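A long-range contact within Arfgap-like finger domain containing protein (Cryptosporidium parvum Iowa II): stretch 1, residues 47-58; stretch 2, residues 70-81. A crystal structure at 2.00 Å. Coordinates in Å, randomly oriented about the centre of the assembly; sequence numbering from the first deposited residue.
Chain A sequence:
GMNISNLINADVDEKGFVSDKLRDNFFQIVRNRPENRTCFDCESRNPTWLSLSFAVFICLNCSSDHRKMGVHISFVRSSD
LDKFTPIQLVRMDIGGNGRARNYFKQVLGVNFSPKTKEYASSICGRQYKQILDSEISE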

ATOM      1  N   PRO A  47      -7.565  -5.676  -6.324  1.00 22.62           N
ATOM      2  CA  PRO A  47      -7.764  -5.051  -5.011  1.00 22.43           C
ATOM      3  C   PRO A  47      -7.802  -3.512  -5.146  1.00 22.14           C
ATOM      4  O   PRO A  47      -7.090  -2.932  -5.984  1.00 23.07           O
ATOM      5  CB  PRO A  47      -6.520  -5.487  -4.229  1.00 21.35           C
ATOM      6  CG  PRO A  47      -5.450  -5.567  -5.308  1.00 21.19           C
ATOM      7  CD  PRO A  47      -6.191  -6.206  -6.471  1.00 22.87           C
ATOM      8  N   THR A  48      -8.635  -2.858  -4.349  1.00 21.51           N
ATOM      9  CA  THR A  48      -8.794  -1.410  -4.473  1.00 20.42           C
ATOM     10  C   THR A  48      -8.519  -0.702  -3.162  1.00 19.79           C
ATOM     11  O   THR A  48      -8.481   0.517  -3.121  1.00 20.13           O
ATOM     12  CB  THR A  48     -10.211  -1.015  -5.011  1.00 21.10           C
ATOM     13  OG1 THR A  48     -11.181  -1.408  -4.051  1.00 19.08           O
ATOM     14  CG2 THR A  48     -10.494  -1.720  -6.334  1.00 22.16           C
ATOM     15  N   TRP A  49      -8.333  -1.455  -2.089  1.00 19.75           N
ATOM     16  CA  TRP A  49      -7.889  -0.886  -0.827  1.00 20.06           C
ATOM     17  C   TRP A  49      -6.364  -0.863  -0.807  1.00 19.77           C
ATOM     18  O   TRP A  49      -5.720  -1.390  -1.717  1.00 19.42           O
ATOM     19  CB  TRP A  49      -8.469  -1.656   0.377  1.00 19.98           C
ATOM     20  CG  TRP A  49      -9.898  -1.399   0.531  1.00 20.01           C
ATOM     21  CD1 TRP A  49     -10.908  -1.898  -0.260  1.00 21.52           C
ATOM     22  CD2 TRP A  49     -10.532  -0.522   1.483  1.00 20.87           C
ATOM     23  NE1 TRP A  49     -12.114  -1.384   0.142  1.00 18.14           N
ATOM     24  CE2 TRP A  49     -11.926  -0.563   1.220  1.00 21.70           C
ATOM     25  CE3 TRP A  49     -10.063   0.291   2.528  1.00 19.47           C
ATOM     26  CZ2 TRP A  49     -12.864   0.168   1.974  1.00 22.75           C
ATOM     27  CZ3 TRP A  49     -11.007   1.029   3.297  1.00 20.87           C
ATOM     28  CH2 TRP A  49     -12.396   0.957   2.997  1.00 21.38           C
ATOM     29  N   LEU A  50      -5.791  -0.220   0.206  1.00 18.86           N
ATOM     30  CA  LEU A  50      -4.345  -0.101   0.280  1.00 19.04           C
ATOM     31  C   LEU A  50      -3.817   0.062   1.732  1.00 19.71           C
ATOM     32  O   LEU A  50      -4.539   0.501   2.625  1.00 18.24           O
ATOM     33  CB  LEU A  50      -3.837   0.999  -0.701  1.00 18.56           C
ATOM     34  CG  LEU A  50      -4.277   2.453  -0.508  1.00 19.47           C
ATOM     35  CD1 LEU A  50      -3.375   3.102   0.559  1.00 23.30           C
ATOM     36  CD2 LEU A  50      -4.152   3.210  -1.820  1.00 18.66           C
ATOM     37  N   SER A  51      -2.575  -0.354   1.975  1.00 20.04           N
ATOM     38  CA  SER A  51      -1.870   0.071   3.206  1.00 19.75           C
ATOM     39  C   SER A  51      -0.823   1.082   2.733  1.00 19.53           C
ATOM     40  O   SER A  51       0.089   0.715   1.946  1.00 19.53           O
ATOM     41  CB  SER A  51      -1.189  -1.111   3.907  1.00 19.72           C
ATOM     42  OG  SER A  51      -0.371  -0.637   4.967  1.00 18.51           O
ATOM     43  N   LEU A  52      -0.962   2.347   3.147  1.00 18.92           N
ATOM     44  CA  LEU A  52       0.019   3.336   2.746  1.00 19.42           C
ATOM     45  C   LEU A  52       1.402   2.971   3.258  1.00 19.06           C
ATOM     46  O   LEU A  52       2.364   3.163   2.551  1.00 20.22           O
ATOM     47  CB  LEU A  52      -0.336   4.747   3.213  1.00 20.04           C
ATOM     48  CG  LEU A  52      -1.212   5.492   2.199  1.00 23.44           C
ATOM     49  CD1 LEU A  52      -1.888   6.680   2.886  1.00 26.70           C
ATOM     50  CD2 LEU A  52      -0.417   5.908   0.903  1.00 22.53           C
ATOM     51  N   SER A  53       1.471   2.389   4.460  1.00 19.18           N
ATOM     52  CA  SER A  53       2.743   2.032   5.145  1.00 19.25           C
ATOM     53  C   SER A  53       3.712   1.258   4.262  1.00 19.21           C
ATOM     54  O   SER A  53       4.887   1.584   4.176  1.00 19.43           O
ATOM     55  CB  SER A  53       2.447   1.186   6.408  1.00 18.05           C
ATOM     56  OG  SER A  53       1.370   1.754   7.161  1.00 20.16           O
ATOM     57  N   PHE A  54       3.196   0.220   3.611  1.00 19.61           N
ATOM     58  CA  PHE A  54       4.003  -0.644   2.743  1.00 19.26           C
ATOM     59  C   PHE A  54       3.768  -0.346   1.271  1.00 18.82           C
ATOM     60  O   PHE A  54       4.329  -0.999   0.408  1.00 19.46           O
ATOM     61  CB  PHE A  54       3.694  -2.103   3.101  1.00 19.26           C
ATOM     62  CG  PHE A  54       3.713  -2.338   4.576  1.00 18.96           C
ATOM     63  CD1 PHE A  54       4.927  -2.287   5.288  1.00 21.52           C
ATOM     64  CD2 PHE A  54       2.529  -2.568   5.271  1.00 17.90           C
ATOM     65  CE1 PHE A  54       4.951  -2.476   6.675  1.00 18.22           C
ATOM     66  CE2 PHE A  54       2.545  -2.758   6.635  1.00 18.57           C
ATOM     67  CZ  PHE A  54       3.740  -2.723   7.336  1.00 19.65           C
ATOM     68  N   ALA A  55       2.939   0.667   0.997  1.00 19.65           N
ATOM     69  CA  ALA A  55       2.471   0.946  -0.363  1.00 17.87           C
ATOM     70  C   ALA A  55       2.034  -0.330  -1.077  1.00 17.66           C
ATOM     71  O   ALA A  55       2.469  -0.613  -2.185  1.00 18.58           O
ATOM     72  CB  ALA A  55       3.550   1.687  -1.173  1.00 18.66           C
ATOM     73  N   VAL A  56       1.176  -1.122  -0.437  1.00 18.83           N
ATOM     74  CA  VAL A  56       0.623  -2.302  -1.087  1.00 17.08           C
ATOM     75  C   VAL A  56      -0.893  -2.123  -1.299  1.00 17.20           C
ATOM     76  O   VAL A  56      -1.555  -1.448  -0.517  1.00 16.27           O
ATOM     77  CB  VAL A  56       0.924  -3.605  -0.319  1.00 16.69           C
ATOM     78  CG1 VAL A  56       2.484  -3.914  -0.340  1.00 15.38           C
ATOM     79  CG2 VAL A  56       0.408  -3.505   1.105  1.00 16.74           C
ATOM     80  N   PHE A  57      -1.411  -2.743  -2.355  1.00 17.54           N
ATOM     81  CA  PHE A  57      -2.869  -2.854  -2.584  1.00 17.74           C
ATOM     82  C   PHE A  57      -3.425  -4.174  -2.063  1.00 17.18           C
ATOM     83  O   PHE A  57      -2.827  -5.233  -2.293  1.00 18.61           O
ATOM     84  CB  PHE A  57      -3.210  -2.743  -4.063  1.00 17.85           C
ATOM     85  CG  PHE A  57      -2.912  -1.417  -4.630  1.00 19.95           C
ATOM     86  CD1 PHE A  57      -3.870  -0.418  -4.612  1.00 19.59           C
ATOM     87  CD2 PHE A  57      -1.644  -1.150  -5.178  1.00 17.00           C
ATOM     88  CE1 PHE A  57      -3.574   0.865  -5.145  1.00 22.97           C
ATOM     89  CE2 PHE A  57      -1.343   0.093  -5.704  1.00 18.50           C
ATOM     90  CZ  PHE A  57      -2.313   1.101  -5.711  1.00 20.32           C
ATOM     91  N   ILE A  58      -4.576  -4.093  -1.401  1.00 16.90           N
ATOM     92  CA  ILE A  58      -5.185  -5.234  -0.679  1.00 16.59           C
ATOM     93  C   ILE A  58      -6.706  -5.209  -0.905  1.00 18.24           C
ATOM     94  O   ILE A  58      -7.232  -4.165  -1.213  1.00 19.08           O
ATOM     95  CB  ILE A  58      -4.872  -5.168   0.845  1.00 15.31           C
ATOM     96  CG1 ILE A  58      -5.286  -3.805   1.470  1.00 16.06           C
ATOM     97  CG2 ILE A  58      -3.366  -5.555   1.109  1.00 12.53           C
ATOM     98  CD1 ILE A  58      -5.051  -3.728   2.982  1.00 15.85           C
ATOM     99  N   GLY A  70      -4.151  -0.954  13.653  1.00 26.38           N
ATOM    100  CA  GLY A  70      -3.721   0.348  14.188  1.00 25.19           C
ATOM    101  C   GLY A  70      -2.660   0.981  13.312  1.00 24.18           C
ATOM    102  O   GLY A  70      -1.764   0.285  12.802  1.00 22.74           O
ATOM    103  N   VAL A  71      -2.740   2.304  13.186  1.00 23.00           N
ATOM    104  CA  VAL A  71      -2.097   3.019  12.093  1.00 23.10           C
ATOM    105  C   VAL A  71      -0.589   2.908  12.048  1.00 23.27           C
ATOM    106  O   VAL A  71       0.002   3.038  10.963  1.00 22.97           O
ATOM    107  CB  VAL A  71      -2.499   4.533  12.010  1.00 23.12           C
ATOM    108  CG1 VAL A  71      -3.868   4.696  11.393  1.00 24.74           C
ATOM    109  CG2 VAL A  71      -2.415   5.185  13.352  1.00 22.90           C
ATOM    110  N   HIS A  72       0.034   2.707  13.214  1.00 23.95           N
ATOM    111  CA  HIS A  72       1.480   2.522  13.285  1.00 24.58           C
ATOM    112  C   HIS A  72       1.934   1.182  12.701  1.00 24.95           C
ATOM    113  O   HIS A  72       3.125   1.009  12.332  1.00 26.15           O
ATOM    114  CB  HIS A  72       1.951   2.684  14.748  1.00 25.61           C
ATOM    115  CG  HIS A  72       1.439   1.620  15.674  1.00 27.39           C
ATOM    116  ND1 HIS A  72       0.105   1.487  15.985  1.00 29.97           N
ATOM    117  CD2 HIS A  72       2.084   0.623  16.335  1.00 29.36           C
ATOM    118  CE1 HIS A  72      -0.054   0.449  16.790  1.00 30.80           C
ATOM    119  NE2 HIS A  72       1.132  -0.095  17.012  1.00 30.68           N
ATOM    120  N   ILE A  73       1.007   0.222  12.645  1.00 23.98           N
ATOM    121  CA  ILE A  73       1.255  -1.066  12.001  1.00 23.14           C
ATOM    122  C   ILE A  73       0.892  -0.967  10.500  1.00 23.01           C
ATOM    123  O   ILE A  73       1.736  -1.151   9.639  1.00 24.02           O
ATOM    124  CB  ILE A  73       0.462  -2.197  12.708  1.00 23.86           C
ATOM    125  CG1 ILE A  73       0.709  -2.177  14.235  1.00 24.40           C
ATOM    126  CG2 ILE A  73       0.698  -3.570  12.022  1.00 22.57           C
ATOM    127  CD1 ILE A  73       1.888  -2.981  14.698  1.00 30.13           C
ATOM    128  N   SER A  74      -0.350  -0.618  10.202  1.00 22.59           N
ATOM    129  CA  SER A  74      -0.798  -0.520   8.824  1.00 23.05           C
ATOM    130  C   SER A  74      -1.879   0.533   8.699  1.00 22.51           C
ATOM    131  O   SER A  74      -2.867   0.470   9.401  1.00 24.12           O
ATOM    132  CB  SER A  74      -1.250  -1.896   8.316  1.00 22.72           C
ATOM    133  OG  SER A  74      -1.791  -1.823   7.028  1.00 20.87           O
ATOM    134  N   PHE A  75      -1.655   1.508   7.816  1.00 23.54           N
ATOM    135  CA  PHE A  75      -2.460   2.731   7.679  1.00 22.49           C
ATOM    136  C   PHE A  75      -3.251   2.562   6.404  1.00 21.72           C
ATOM    137  O   PHE A  75      -2.699   2.643   5.313  1.00 20.10           O
ATOM    138  CB  PHE A  75      -1.515   3.955   7.597  1.00 24.48           C
ATOM    139  CG  PHE A  75      -2.203   5.297   7.388  1.00 24.80           C
ATOM    140  CD1 PHE A  75      -2.344   6.196   8.431  1.00 29.70           C
ATOM    141  CD2 PHE A  75      -2.634   5.697   6.117  1.00 31.43           C
ATOM    142  CE1 PHE A  75      -2.934   7.451   8.245  1.00 27.07           C
ATOM    143  CE2 PHE A  75      -3.253   6.948   5.902  1.00 30.42           C
ATOM    144  CZ  PHE A  75      -3.384   7.835   6.984  1.00 31.19           C
ATOM    145  N   VAL A  76      -4.552   2.340   6.552  1.00 20.50           N
ATOM    146  CA  VAL A  76      -5.379   1.767   5.485  1.00 22.14           C
ATOM    147  C   VAL A  76      -6.271   2.840   4.874  1.00 21.39           C
ATOM    148  O   VAL A  76      -6.842   3.650   5.599  1.00 21.45           O
ATOM    149  CB  VAL A  76      -6.239   0.578   6.036  1.00 21.81           C
ATOM    150  CG1 VAL A  76      -7.324   0.133   5.052  1.00 23.79           C
ATOM    151  CG2 VAL A  76      -5.343  -0.558   6.452  1.00 22.68           C
ATOM    152  N   ARG A  77      -6.346   2.836   3.543  1.00 21.46           N
ATOM    153  CA  ARG A  77      -7.233   3.705   2.760  1.00 22.20           C
ATOM    154  C   ARG A  77      -7.873   2.925   1.632  1.00 21.07           C
ATOM    155  O   ARG A  77      -7.355   1.911   1.198  1.00 20.11           O
ATOM    156  CB  ARG A  77      -6.451   4.893   2.127  1.00 21.58           C
ATOM    157  CG  ARG A  77      -5.870   5.898   3.133  1.00 25.01           C
ATOM    158  CD  ARG A  77      -7.047   6.561   3.823  1.00 29.37           C
ATOM    159  NE  ARG A  77      -6.722   7.650   4.743  1.00 29.12           N
ATOM    160  CZ  ARG A  77      -6.710   7.540   6.077  1.00 29.02           C
ATOM    161  NH1 ARG A  77      -6.912   6.356   6.686  1.00 21.76           N
ATOM    162  NH2 ARG A  77      -6.450   8.621   6.805  1.00 28.39           N
ATOM    163  N   SER A  78      -8.998   3.437   1.148  1.00 21.11           N
ATOM    164  CA  SER A  78      -9.609   2.946  -0.057  1.00 20.56           C
ATOM    165  C   SER A  78      -9.110   3.803  -1.227  1.00 20.58           C
ATOM    166  O   SER A  78      -9.290   5.029  -1.210  1.00 19.41           O
ATOM    167  CB  SER A  78     -11.126   3.080   0.079  1.00 20.64           C
ATOM    168  OG  SER A  78     -11.701   2.827  -1.174  1.00 25.82           O
ATOM    169  N   SER A  79      -8.488   3.188  -2.240  1.00 21.20           N
ATOM    170  CA  SER A  79      -8.004   3.987  -3.378  1.00 22.47           C
ATOM    171  C   SER A  79      -9.125   4.632  -4.216  1.00 24.32           C
ATOM    172  O   SER A  79      -8.916   5.635  -4.888  1.00 24.15           O
ATOM    173  CB  SER A  79      -6.995   3.203  -4.245  1.00 21.90           C
ATOM    174  OG  SER A  79      -7.623   2.229  -5.057  1.00 21.38           O
ATOM    175  N   ASP A  80     -10.296   4.024  -4.124  1.00 25.91           N
ATOM    176  CA  ASP A  80     -11.545   4.390  -4.764  1.00 28.80           C
ATOM    177  C   ASP A  80     -12.285   5.549  -4.149  1.00 29.35           C
ATOM    178  O   ASP A  80     -13.068   6.198  -4.809  1.00 29.88           O
ATOM    179  CB  ASP A  80     -12.514   3.210  -4.568  1.00 29.86           C
ATOM    180  CG  ASP A  80     -12.538   2.298  -5.709  1.00 33.14           C
ATOM    181  OD1 ASP A  80     -13.169   1.239  -5.563  1.00 37.37           O
ATOM    182  OD2 ASP A  80     -11.951   2.643  -6.757  1.00 39.07           O
ATOM    183  N   LEU A  81     -12.116   5.752  -2.861  1.00 29.99           N
ATOM    184  CA  LEU A  81     -13.108   6.514  -2.119  1.00 30.90           C
ATOM    185  C   LEU A  81     -12.501   7.587  -1.234  1.00 29.40           C
ATOM    186  O   LEU A  81     -13.083   8.669  -1.086  1.00 29.70           O
ATOM    187  CB  LEU A  81     -13.926   5.535  -1.283  1.00 30.95           C
TER
HETATM  188  O   HOH W   1       1.977   3.385   9.261  1.00 26.97           O

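The six-membered ring of Trp49 lies flat against a serine: Ser78 CB sits 3.6 Å from the ring centroid and only 2° off the ring normal, a CH-pi contact that is almost perfectly centred. The two residues are paired across an antiparallel bridge without hydrogen bonds of its own, with Trp49 CA and Ser78 CA 4.3 Å apart, and both side chains emerge on the same face of the sheet. The indole (chi1 m) leans across the neighbouring strand, so that Trp49 CE3 also reaches Val76 CG1 at 3.7 Å.

Strands 49-51 and 76-78 run antiparallel, their directions 155° apart and their axes 4.7 Å apart at closest approach. Leu50 and Arg77 form the hydrogen-bonded pair at the centre: Leu50 N donates to Arg77 O at 2.8 Å, and Arg77 N returns a bond to Leu50 O at 3.1 Å. Backbone bonding continues past both ends of this short ladder, with Leu52 N to Phe75 O at 2.8 Å and Ser79 N to Thr48 O at 2.8 Å. Between these bonds, CA-H groups approach the same carbonyls, most closely Val76 CA to Leu50 O at 3.2 Å. Stretch 1 also folds back on itself, pairing strand 49-51 with 56-58, so Trp49, Leu50 and Ser51 form a central strand flanked by two others.

Serine hydroxyls supplement the backbone pairing. Thr48 O accepts a second bond, from Ser79 OG at 2.7 Å, and so takes both the amide and the hydroxyl of one residue. Ser51 OG and Ser74 OG are hydrogen-bonded at 2.8 Å. Beyond the ladder, Phe75 N donates to Ser53 OG at 3.1 Å, so a side chain serves as acceptor for this amide. Nearer the start of stretch 2 a water links the stretches, its O 2.7 Å from Ser53 OG and donating to Val71 O at 2.6 Å.

Leu50 and Arg77 project from the face opposite Trp49 and Ser78. There Leu50 CD1 comes within 3.9 Å of Arg77 CB, and Leu50 CD2 packs 3.7 Å from Ser79 CB. The end of Arg77 leads away from stretch 1, and Arg77 NH1 bonds to Val76 O at 2.9 Å within its own stretch. Nearby, Leu52 CD1 meets Phe75 CE2 at a tight 3.3 Å, an apolar contact beside the Leu52 to Phe75 backbone bond. Phe57 presents its ring edge to Ser79 CB, 4.2 Å from Phe57 CE1. In all, the two stretches bury 713 Å² between them.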